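Local coordinates for protein UDP-D-quinovosamine 4-dehydrogenase (PDB 3NKL) that probably acts as an oxidoreductase and lyase on nucleotide sugars in polysaccharide synthesis, this chain being its Rossmann-like CoA-binding-type domain, at residues B[7-12]-B[32-37]. Residues are numbered along the deposited sequence; the frame is centred on the assembly and turned at random.
Sequences VLIYGA and IAFIDD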
loop_
_atom_site.group_PDB
_atom_site.type_symbol
_atom_site.label_atom_id
_atom_site.label_comp_id
_atom_site.label_asym_id
_atom_site.label_seq_id
_atom_site.Cartn_x
_atom_site.Cartn_y
_atom_site.Cartn_z
ATOM N N VAL B 7 -13.582 -15.306 0.940
ATOM C CA VAL B 7 -12.164 -15.136 0.585
ATOM C C VAL B 7 -11.412 -14.403 1.673
ATOM O O VAL B 7 -12.013 -13.712 2.499
ATOM C CB VAL B 7 -11.985 -14.270 -0.677
ATOM C CG1 VAL B 7 -12.774 -14.839 -1.857
ATOM C CG2 VAL B 7 -12.420 -12.853 -0.388
ATOM N N LEU B 8 -10.086 -14.527 1.659
ATOM C CA LEU B 8 -9.241 -13.584 2.360
ATOM C C LEU B 8 -8.664 -12.619 1.338
ATOM O O LEU B 8 -8.428 -12.993 0.177
ATOM C CB LEU B 8 -8.072 -14.277 3.063
ATOM C CG LEU B 8 -8.405 -15.374 4.078
ATOM C CD1 LEU B 8 -7.118 -16.034 4.543
ATOM C CD2 LEU B 8 -9.159 -14.764 5.256
ATOM N N ILE B 9 -8.415 -11.391 1.776
ATOM C CA ILE B 9 -7.714 -10.417 0.930
ATOM C C ILE B 9 -6.335 -10.201 1.511
ATOM O O ILE B 9 -6.193 -9.819 2.678
ATOM C CB ILE B 9 -8.445 -9.067 0.875
ATOM C CG1 ILE B 9 -9.805 -9.241 0.186
ATOM C CG2 ILE B 9 -7.556 -7.988 0.190
ATOM C CD1 ILE B 9 -10.643 -7.980 0.161
ATOM N N TYR B 10 -5.310 -10.483 0.707
ATOM C CA TYR B 10 -3.940 -10.284 1.136
ATOM C C TYR B 10 -3.584 -8.850 0.754
ATOM O O TYR B 10 -3.507 -8.531 -0.425
ATOM C CB TYR B 10 -3.015 -11.269 0.410
ATOM C CG TYR B 10 -1.760 -11.647 1.160
ATOM C CD1 TYR B 10 -0.774 -10.701 1.446
ATOM C CD2 TYR B 10 -1.556 -12.957 1.585
ATOM C CE1 TYR B 10 0.378 -11.048 2.130
ATOM C CE2 TYR B 10 -0.398 -13.315 2.266
ATOM C CZ TYR B 10 0.549 -12.363 2.543
ATOM O OH TYR B 10 1.682 -12.741 3.217
ATOM N N GLY B 11 -3.374 -8.000 1.759
ATOM C CA GLY B 11 -3.014 -6.600 1.560
ATOM C C GLY B 11 -4.086 -5.746 2.218
ATOM O O GLY B 11 -5.200 -5.655 1.707
ATOM N N ALA B 12 -3.756 -5.142 3.359
ATOM C CA ALA B 12 -4.703 -4.293 4.079
ATOM C C ALA B 12 -4.356 -2.809 3.983
ATOM O O ALA B 12 -4.598 -2.041 4.921
ATOM C CB ALA B 12 -4.815 -4.726 5.553
ATOM N N ILE B 32 -13.663 -12.228 4.283
ATOM C CA ILE B 32 -13.792 -12.631 5.683
ATOM C C ILE B 32 -12.849 -11.857 6.591
ATOM O O ILE B 32 -13.200 -11.494 7.717
ATOM C CB ILE B 32 -13.447 -14.125 5.832
ATOM C CG1 ILE B 32 -14.460 -14.971 5.065
ATOM C CG2 ILE B 32 -13.393 -14.524 7.293
ATOM C CD1 ILE B 32 -15.875 -14.693 5.444
ATOM N N ALA B 33 -11.642 -11.624 6.091
ATOM C CA ALA B 33 -10.582 -10.973 6.860
ATOM C C ALA B 33 -9.509 -10.555 5.883
ATOM O O ALA B 33 -9.511 -11.022 4.730
ATOM C CB ALA B 33 -10.001 -11.945 7.873
ATOM N N PHE B 34 -8.600 -9.688 6.340
ATOM C CA PHE B 34 -7.412 -9.318 5.595
ATOM C C PHE B 34 -6.205 -10.059 6.141
ATOM O O PHE B 34 -6.143 -10.374 7.326
ATOM C CB PHE B 34 -7.099 -7.815 5.756
ATOM C CG PHE B 34 -8.087 -6.907 5.095
ATOM C CD1 PHE B 34 -9.108 -6.319 5.826
ATOM C CD2 PHE B 34 -7.983 -6.618 3.740
ATOM C CE1 PHE B 34 -10.006 -5.462 5.214
ATOM C CE2 PHE B 34 -8.881 -5.764 3.119
ATOM C CZ PHE B 34 -9.886 -5.183 3.851
ATOM N N ILE B 35 -5.233 -10.306 5.276
ATOM C CA ILE B 35 -3.904 -10.702 5.703
ATOM C C ILE B 35 -2.955 -9.549 5.345
ATOM O O ILE B 35 -3.072 -8.970 4.263
ATOM C CB ILE B 35 -3.445 -11.974 4.979
ATOM C CG1 ILE B 35 -4.407 -13.128 5.277
ATOM C CG2 ILE B 35 -2.025 -12.369 5.411
ATOM C CD1 ILE B 35 -4.289 -13.650 6.707
ATOM N N ASP B 36 -2.044 -9.203 6.248
ATOM C CA ASP B 36 -1.039 -8.161 5.962
ATOM C C ASP B 36 0.288 -8.457 6.665
ATOM O O ASP B 36 0.299 -8.833 7.840
ATOM C CB ASP B 36 -1.556 -6.783 6.382
ATOM C CG ASP B 36 -0.769 -5.636 5.722
ATOM O OD1 ASP B 36 -1.295 -5.016 4.774
ATOM O OD2 ASP B 36 0.375 -5.366 6.147
ATOM N N ASP B 37 1.394 -8.291 5.938
ATOM C CA ASP B 37 2.734 -8.564 6.453
ATOM C C ASP B 37 3.130 -7.588 7.560
ATOM O O ASP B 37 4.092 -7.824 8.281
ATOM C CB ASP B 37 3.777 -8.466 5.329
ATOM C CG ASP B 37 3.608 -9.540 4.264
ATOM O OD1 ASP B 37 3.204 -10.670 4.607
ATOM O OD2 ASP B 37 3.897 -9.261 3.075
#
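Tyr-10 reaches from the end of strand 5-10 across Ile-35 to Asp-37, and two contacts across the strands locate its ring. Over one face lies Ile-35 CG2, 3.9 Å from the ring centroid and 18° off the normal, a CH-pi contact offset toward the rim. At the ring edge the hydroxyl OH donates to Asp-37 OD1 (2.9 Å) on its syn side, with ring and carboxylate planes 69° apart; Asp-37 OD2 forms a salt bridge to Lys-40 NZ of the second subunit. Chi1 of -152° leaves Tyr-10 CG roughly anti to its backbone N, 4.2 Å from Ile-35 CB. Farther back on this face, Leu-8 CD1 packs against Ile-35 CG1 at 4.0 Å.

The opposite face carries Ile-9 and Phe-34, side by side and pointing the same way; Ile-9 CB lies 3.8 Å from ring atom CD2 of Phe-34. Ala-12 CB comes equally near Phe-34 CB, obliquely to the ring. Beyond the strands, Asp-36 CG is anti to its own N, and OD1 then meets the Ala-12 amide N at 2.8 Å through its anti lone pair. Asp-36 OD2 takes the amide of Asp-38.

Backbone bonds confirm parallel pairing: Ile-9 donates to Ala-33 O and accepts from Ile-35 N; Ile-35 O in turn receives Gly-11 N at 2.7 Å. Gly-11, at a positive phi where a CB would be jammed against the preceding carbonyl O, opens a possible Rossmann-type glycine-rich turn.

The two strands are joined through helix 14-25 as a beta-alpha-beta crossover. That helix covers Ile-9 and Phe-34, whereas helix 57-64 covers Leu-8 and Ile-35, and strands 68-71 and 49-52 flank the pair.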